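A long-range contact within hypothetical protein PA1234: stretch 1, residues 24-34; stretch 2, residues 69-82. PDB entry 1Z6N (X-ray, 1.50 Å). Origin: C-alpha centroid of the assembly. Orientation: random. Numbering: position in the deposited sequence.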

ATOM      1  N   THR A  24      18.743   7.386   3.762  1.00  9.87           N
ATOM      2  CA  THR A  24      18.315   7.864   2.441  1.00 11.01           C
ATOM      3  C   THR A  24      16.909   7.398   2.076  1.00 10.03           C
ATOM      4  O   THR A  24      16.150   8.131   1.436  1.00 11.22           O
ATOM      5  N   GLU A  25      16.577   6.169   2.478  1.00  9.25           N
ATOM      6  CA  GLU A  25      15.267   5.612   2.199  1.00  8.40           C
ATOM      7  C   GLU A  25      14.222   6.271   3.096  1.00  8.38           C
ATOM      8  O   GLU A  25      13.104   6.570   2.638  1.00  8.94           O
ATOM      9  N   GLN A  26      14.584   6.504   4.363  1.00  8.51           N
ATOM     10  CA  GLN A  26      13.694   7.237   5.262  1.00  8.12           C
ATOM     11  C   GLN A  26      13.402   8.633   4.722  1.00  8.27           C
ATOM     12  O   GLN A  26      12.275   9.093   4.804  1.00  8.66           O
ATOM     13  N   GLY A  27      14.427   9.282   4.174  1.00  8.23           N
ATOM     14  CA  GLY A  27      14.281  10.627   3.607  1.00  8.09           C
ATOM     15  C   GLY A  27      13.318  10.612   2.436  1.00  8.62           C
ATOM     16  O   GLY A  27      12.449  11.490   2.320  1.00  8.90           O
ATOM     17  N   ALA A  28      13.463   9.606   1.567  1.00  8.63           N
ATOM     18  CA  ALA A  28      12.605   9.495   0.379  1.00  8.99           C
ATOM     19  C   ALA A  28      11.144   9.359   0.806  1.00  9.23           C
ATOM     20  O   ALA A  28      10.258  10.029   0.283  1.00  9.79           O
ATOM     21  N   VAL A  29      10.895   8.478   1.775  1.00  8.55           N
ATOM     22  CA  VAL A  29       9.549   8.308   2.311  1.00  9.01           C
ATOM     23  C   VAL A  29       9.000   9.615   2.904  1.00  8.96           C
ATOM     24  O   VAL A  29       7.861   9.993   2.633  1.00  9.23           O
ATOM     25  N   ALA A  30       9.810  10.296   3.721  1.00  8.35           N
ATOM     26  CA  ALA A  30       9.419  11.574   4.329  1.00  8.71           C
ATOM     27  C   ALA A  30       8.997  12.593   3.283  1.00  8.49           C
ATOM     28  O   ALA A  30       8.036  13.343   3.489  1.00  9.70           O
ATOM     29  N   ARG A  31       9.731  12.638   2.176  1.00  8.59           N
ATOM     30  CA  ARG A  31       9.460  13.621   1.126  1.00  9.39           C
ATOM     31  C   ARG A  31       8.231  13.264   0.291  1.00  9.54           C
ATOM     32  O   ARG A  31       7.469  14.153  -0.083  1.00  9.85           O
ATOM     33  N   PHE A  32       8.014  11.980   0.001  1.00 10.16           N
ATOM     34  CA  PHE A  32       6.771  11.604  -0.679  1.00 10.56           C
ATOM     35  C   PHE A  32       5.588  11.942   0.221  1.00 10.91           C
ATOM     36  O   PHE A  32       4.561  12.446  -0.240  1.00 11.58           O
ATOM     37  N   ARG A  33       5.739  11.668   1.514  1.00 11.82           N
ATOM     38  CA  ARG A  33       4.717  11.977   2.502  1.00 13.01           C
ATOM     39  C   ARG A  33       4.445  13.480   2.544  1.00 13.08           C
ATOM     40  O   ARG A  33       3.292  13.913   2.480  1.00 13.26           O
ATOM     41  N   GLN A  34       5.506  14.275   2.613  1.00 12.07           N
ATOM     42  CA  GLN A  34       5.356  15.731   2.630  1.00 11.98           C
ATOM     43  C   GLN A  34       4.687  16.259   1.355  1.00 11.31           C
ATOM     44  O   GLN A  34       3.926  17.229   1.419  1.00 11.49           O
ATOM     45  N   CYS A  69       7.841   0.697  -3.072  1.00  7.12           N
ATOM     46  CA  CYS A  69       7.356   0.651  -1.685  1.00  7.95           C
ATOM     47  C   CYS A  69       7.416   2.021  -1.024  1.00  7.90           C
ATOM     48  O   CYS A  69       6.471   2.422  -0.341  1.00  8.75           O
ATOM     49  N   GLN A  70       8.520   2.740  -1.207  1.00  6.85           N
ATOM     50  CA  GLN A  70       8.628   4.077  -0.611  1.00  7.29           C
ATOM     51  C   GLN A  70       7.467   4.977  -1.039  1.00  7.65           C
ATOM     52  O   GLN A  70       6.853   5.665  -0.217  1.00  9.01           O
ATOM     53  N   ILE A  71       7.175   4.954  -2.336  1.00  7.02           N
ATOM     54  CA  ILE A  71       6.116   5.778  -2.933  1.00  7.62           C
ATOM     55  C   ILE A  71       4.749   5.334  -2.456  1.00  7.66           C
ATOM     56  O   ILE A  71       4.019   6.095  -1.836  1.00  7.46           O
ATOM     57  N   ASN A  72       4.369   4.091  -2.767  1.00  7.32           N
ATOM     58  CA  ASN A  72       2.978   3.738  -2.560  1.00  7.54           C
ATOM     59  C   ASN A  72       2.627   3.504  -1.110  1.00  7.30           C
ATOM     60  O   ASN A  72       1.491   3.732  -0.707  1.00  7.73           O
ATOM     61  N   LEU A  73       3.597   3.054  -0.315  1.00  7.17           N
ATOM     62  CA  LEU A  73       3.308   2.863   1.095  1.00  7.10           C
ATOM     63  C   LEU A  73       3.271   4.190   1.855  1.00  7.29           C
ATOM     64  O   LEU A  73       2.491   4.313   2.799  1.00  7.90           O
ATOM     65  N   ALA A  74       4.054   5.183   1.421  1.00  7.25           N
ATOM     66  CA  ALA A  74       3.876   6.532   1.995  1.00  7.19           C
ATOM     67  C   ALA A  74       2.429   7.003   1.776  1.00  8.06           C
ATOM     68  O   ALA A  74       1.806   7.590   2.670  1.00  8.61           O
ATOM     69  N   ALA A  75       1.897   6.736   0.586  1.00  7.48           N
ATOM     70  CA  ALA A  75       0.518   7.157   0.261  1.00  7.12           C
ATOM     71  C   ALA A  75      -0.509   6.392   1.093  1.00  7.35           C
ATOM     72  O   ALA A  75      -1.442   6.992   1.647  1.00  7.80           O
ATOM     73  N   LEU A  76      -0.351   5.072   1.175  1.00  7.52           N
ATOM     74  CA  LEU A  76      -1.303   4.249   1.916  1.00  7.79           C
ATOM     75  C   LEU A  76      -1.231   4.525   3.425  1.00  7.80           C
ATOM     76  O   LEU A  76      -2.252   4.504   4.106  1.00  7.87           O
ATOM     77  N   ASP A  77      -0.042   4.822   3.930  1.00  7.87           N
ATOM     78  CA  ASP A  77       0.077   5.249   5.321  1.00  7.96           C
ATOM     79  C   ASP A  77      -0.637   6.575   5.577  1.00  8.17           C
ATOM     80  O   ASP A  77      -1.298   6.757   6.614  1.00  8.36           O
ATOM     81  N   PHE A  78      -0.528   7.500   4.630  1.00  7.82           N
ATOM     82  CA  PHE A  78      -1.256   8.767   4.744  1.00  8.07           C
ATOM     83  C   PHE A  78      -2.758   8.493   4.860  1.00  8.16           C
ATOM     84  O   PHE A  78      -3.431   9.060   5.723  1.00  8.78           O
ATOM     85  N   ALA A  79      -3.265   7.569   4.042  1.00  7.92           N
ATOM     86  CA  ALA A  79      -4.683   7.193   4.096  1.00  8.25           C
ATOM     87  C   ALA A  79      -5.073   6.601   5.446  1.00  8.13           C
ATOM     88  O   ALA A  79      -6.122   6.931   5.991  1.00  8.72           O
ATOM     89  N   GLN A  80      -4.216   5.744   6.013  1.00  7.73           N
ATOM     90  CA  GLN A  80      -4.534   5.143   7.301  1.00  8.54           C
ATOM     91  C   GLN A  80      -4.499   6.171   8.442  1.00  8.93           C
ATOM     92  O   GLN A  80      -5.218   6.040   9.435  1.00  9.55           O
ATOM     93  N   ARG A  81      -3.679   7.210   8.292  1.00  8.97           N
ATOM     94  CA  ARG A  81      -3.641   8.271   9.291  1.00  9.68           C
ATOM     95  C   ARG A  81      -4.898   9.144   9.222  1.00  9.82           C
ATOM     96  O   ARG A  81      -5.375   9.633  10.248  1.00 10.98           O
ATOM     97  N   LEU A  82      -5.438   9.308   8.016  1.00 10.02           N
ATOM     98  CA  LEU A  82      -6.688  10.061   7.823  1.00 10.65           C
ATOM     99  C   LEU A  82      -7.922   9.230   8.164  1.00 10.60           C
ATOM    100  O   LEU A  82      -8.964   9.766   8.562  1.00 10.59           O
TER

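Two helices, 24-34 and 69-82, pack with their axes 8.8 Å apart at closest approach and their N-to-C directions 50° apart, burying 455 Å² in all. No direct hydrogen bond joins them; side-chain packing and one water make the contact. The backbones come nearest at Val-29 and Gln-70, whose CA atoms lie 5.2 Å apart. Gln-70 points toward the first helix and acts as a knob in the hole formed by Glu-25, Ala-28, Val-29 and Phe-32. Its m, t rotamer (chi1 -62°, chi2 160°) extends the chain alongside that helix, placing OE1 3.5 Å from Ala-28 CB and NE2 3.7 Å from Glu-25 CG; NE2 is hydrogen-bonded elsewhere in the structure. Val-29, with chi1 t, sets CG2 3.8 Å from Gln-70 CB and CG1 4.3 Å from Ala-74 CB. Phe-32 points toward the second helix, and chi1 m (-70°) with chi2 -56° lays one ring face against Ile-71, whose rotamer is m, t (chi1 -66°, chi2 162°): Ile-71 CG1 sits 3.4 Å from Phe-32 CZ and 3.7 Å from the centroid of that ring, a CH-pi contact. Ala-74 points toward the first helix, its CB 4.0 Å from Phe-32 CB; its CA lies 5.5 Å from the CA of Arg-33. Farther along, Arg-33 (t, t, m) runs its aliphatic part past Arg-81, with CG 3.5 Å from Arg-81 NH2. Arg-81 (m, t, m) turns back along its own helix to form a salt bridge with Asp-77, NE to OD2 2.9 Å. Arg-33 NE stays 4.4 Å from Asp-77 OD2, beyond a salt bridge, and water 1 bridges the gap. This water donates to Asp-77 OD2 and to Ala-74 O, each 2.7 Å from its oxygen, and accepts from Arg-81 NH2 at 3.1 Å and, weakly, from Arg-33 NE at 3.3 Å.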

ATOM      1  CB  THR A  24      19.266   7.407   1.331  1.00 11.46           C
ATOM      2  OG1 THR A  24      19.490   5.997   1.457  1.00 14.50           O
ATOM      3  CG2 THR A  24      20.594   8.156   1.430  1.00 12.44           C
ATOM      4  CB  GLU A  25      15.275   4.097   2.439  1.00  8.14           C
ATOM      5  CG  GLU A  25      16.303   3.346   1.594  1.00  7.66           C
ATOM      6  CD  GLU A  25      16.601   1.923   2.077  1.00  8.43           C
ATOM      7  OE1 GLU A  25      16.194   1.542   3.198  1.00  9.47           O
ATOM      8  OE2 GLU A  25      17.304   1.209   1.320  1.00  9.63           O
ATOM      9  CB  GLN A  26      14.286   7.351   6.662  1.00  8.98           C
ATOM     10  CG  GLN A  26      14.509   6.010   7.349  1.00 10.12           C
ATOM     11  CD  GLN A  26      15.230   6.179   8.667  1.00 16.00           C
ATOM     12  OE1 GLN A  26      15.217   7.261   9.273  1.00 20.32           O
ATOM     13  NE2 GLN A  26      15.914   5.140   9.100  1.00 16.47           N
ATOM     14  CB  ALA A  28      13.034   8.309  -0.497  1.00 10.42           C
ATOM     15  CB  VAL A  29       9.494   7.172   3.360  1.00  9.17           C
ATOM     16  CG1 VAL A  29       8.189   7.237   4.151  1.00 10.71           C
ATOM     17  CG2 VAL A  29       9.685   5.834   2.659  1.00 10.88           C
ATOM     18  CB  ALA A  30      10.554  12.135   5.159  1.00  8.55           C
ATOM     19  CB  ARG A  31      10.683  13.825   0.243  1.00  9.46           C
ATOM     20  CG  ARG A  31      11.787  14.580   0.964  1.00 11.19           C
ATOM     21  CD  ARG A  31      12.956  14.902   0.054  1.00 12.16           C
ATOM     22  NE  ARG A  31      13.536  13.689  -0.526  1.00 15.22           N
ATOM     23  CZ  ARG A  31      14.529  12.988   0.016  1.00 14.73           C
ATOM     24  NH1 ARG A  31      15.065  13.340   1.178  1.00 13.34           N
ATOM     25  NH2 ARG A  31      14.979  11.911  -0.618  1.00 16.40           N
ATOM     26  CB  PHE A  32       6.736  10.114  -1.079  1.00 10.12           C
ATOM     27  CG  PHE A  32       7.692   9.753  -2.184  1.00 11.37           C
ATOM     28  CD1 PHE A  32       7.644  10.421  -3.422  1.00 11.50           C
ATOM     29  CD2 PHE A  32       8.632   8.743  -2.001  1.00 11.33           C
ATOM     30  CE1 PHE A  32       8.552  10.082  -4.439  1.00 12.72           C
ATOM     31  CE2 PHE A  32       9.534   8.396  -3.009  1.00 12.60           C
ATOM     32  CZ  PHE A  32       9.491   9.068  -4.236  1.00 13.28           C
ATOM     33  CB  ARG A  33       5.129  11.445   3.873  1.00 14.02           C
ATOM     34  CG  ARG A  33       4.118  11.664   4.978  1.00 14.81           C
ATOM     35  CD  ARG A  33       4.719  11.401   6.375  1.00 16.64           C
ATOM     36  NE  ARG A  33       5.321  10.073   6.559  1.00 25.57           N
ATOM     37  CZ  ARG A  33       6.462   9.867   7.223  1.00 27.18           C
ATOM     38  NH1 ARG A  33       7.132  10.895   7.737  1.00 28.63           N
ATOM     39  NH2 ARG A  33       6.952   8.641   7.358  1.00 30.67           N
ATOM     40  CB  GLN A  34       6.709  16.417   2.870  1.00 12.17           C
ATOM     41  CG  GLN A  34       6.633  17.913   3.096  1.00 15.79           C
ATOM     42  CD  GLN A  34       7.994  18.491   3.370  1.00 18.66           C
ATOM     43  OE1 GLN A  34       8.289  19.628   2.992  1.00 23.97           O
ATOM     44  NE2 GLN A  34       8.851  17.697   4.021  1.00 20.41           N
ATOM     45  CB  CYS A  69       8.160  -0.344  -0.853  1.00  8.55           C
ATOM     46  SG  CYS A  69       7.885  -2.057  -1.376  1.00  9.41           S
ATOM     47  CB  GLN A  70       9.962   4.735  -0.973  1.00  7.47           C
ATOM     48  CG  GLN A  70      11.175   3.972  -0.463  1.00  8.30           C
ATOM     49  CD  GLN A  70      12.435   4.346  -1.202  1.00  8.79           C
ATOM     50  OE1 GLN A  70      12.430   5.246  -2.063  1.00  9.65           O
ATOM     51  NE2 GLN A  70      13.530   3.662  -0.881  1.00  8.30           N
ATOM     52  CB  ILE A  71       6.185   5.719  -4.462  1.00  7.27           C
ATOM     53  CG1 ILE A  71       7.485   6.381  -4.949  1.00  7.67           C
ATOM     54  CG2 ILE A  71       4.966   6.406  -5.095  1.00  7.16           C
ATOM     55  CD1 ILE A  71       7.887   6.023  -6.383  1.00  9.47           C
ATOM     56  CB  ASN A  72       2.595   2.552  -3.431  1.00  7.58           C
ATOM     57  CG  ASN A  72       2.760   2.858  -4.895  1.00  7.02           C
ATOM     58  OD1 ASN A  72       2.089   3.739  -5.433  1.00  7.98           O
ATOM     59  ND2 ASN A  72       3.692   2.158  -5.540  1.00  7.75           N
ATOM     60  CB  LEU A  73       4.254   1.849   1.736  1.00  6.88           C
ATOM     61  CG  LEU A  73       4.178   0.462   1.085  1.00  7.84           C
ATOM     62  CD1 LEU A  73       5.127  -0.508   1.819  1.00  8.56           C
ATOM     63  CD2 LEU A  73       2.747  -0.079   1.074  1.00  8.51           C
ATOM     64  CB  ALA A  74       4.872   7.524   1.399  1.00  7.78           C
ATOM     65  CB  ALA A  75       0.240   6.998  -1.237  1.00  7.31           C
ATOM     66  CB  LEU A  76      -1.149   2.758   1.582  1.00  8.16           C
ATOM     67  CG  LEU A  76      -1.505   2.400   0.126  1.00  8.97           C
ATOM     68  CD1 LEU A  76      -1.268   0.917  -0.113  1.00  8.83           C
ATOM     69  CD2 LEU A  76      -2.959   2.779  -0.221  1.00  9.30           C
ATOM     70  CB  ASP A  77       1.539   5.352   5.731  1.00  8.06           C
ATOM     71  CG  ASP A  77       1.700   5.958   7.114  1.00  8.38           C
ATOM     72  OD1 ASP A  77       1.365   5.258   8.099  1.00  8.66           O
ATOM     73  OD2 ASP A  77       2.140   7.128   7.201  1.00 10.07           O
ATOM     74  CB  PHE A  78      -0.911   9.670   3.571  1.00  8.65           C
ATOM     75  CG  PHE A  78      -1.562  11.025   3.623  1.00  9.62           C
ATOM     76  CD1 PHE A  78      -1.324  11.903   4.682  1.00 10.86           C
ATOM     77  CD2 PHE A  78      -2.377  11.444   2.582  1.00 12.08           C
ATOM     78  CE1 PHE A  78      -1.932  13.172   4.707  1.00 12.02           C
ATOM     79  CE2 PHE A  78      -2.977  12.713   2.602  1.00 11.56           C
ATOM     80  CZ  PHE A  78      -2.747  13.563   3.666  1.00 10.70           C
ATOM     81  CB  ALA A  79      -5.049   6.240   2.955  1.00  8.54           C
ATOM     82  CB  GLN A  80      -3.617   3.954   7.585  1.00  8.63           C
ATOM     83  CG  GLN A  80      -2.301   4.292   8.273  1.00  9.76           C
ATOM     84  CD  GLN A  80      -1.498   3.047   8.617  1.00  9.86           C
ATOM     85  OE1 GLN A  80      -0.249   3.010   8.507  1.00 12.49           O
ATOM     86  NE2 GLN A  80      -2.204   2.001   9.015  1.00  7.29           N
ATOM     87  CB  ARG A  81      -2.362   9.098   9.145  1.00  9.99           C
ATOM     88  CG  ARG A  81      -1.145   8.295   9.578  1.00 12.02           C
ATOM     89  CD  ARG A  81       0.138   9.105   9.587  1.00 15.32           C
ATOM     90  NE  ARG A  81       0.625   9.406   8.244  1.00 16.29           N
ATOM     91  CZ  ARG A  81       0.620  10.621   7.701  1.00 17.17           C
ATOM     92  NH1 ARG A  81       0.142  11.655   8.388  1.00 16.74           N
ATOM     93  NH2 ARG A  81       1.095  10.806   6.473  1.00 16.22           N
ATOM     94  CB  LEU A  82      -6.797  10.542   6.379  1.00 11.02           C
ATOM     95  CG  LEU A  82      -5.765  11.553   5.870  1.00 12.74           C
ATOM     96  CD1 LEU A  82      -5.927  11.695   4.369  1.00 14.10           C
ATOM     97  CD2 LEU A  82      -5.875  12.914   6.555  1.00 14.21           C
TER
HETATM   98  O   HOH W   1       2.783   8.633   5.015  1.00 15.18           O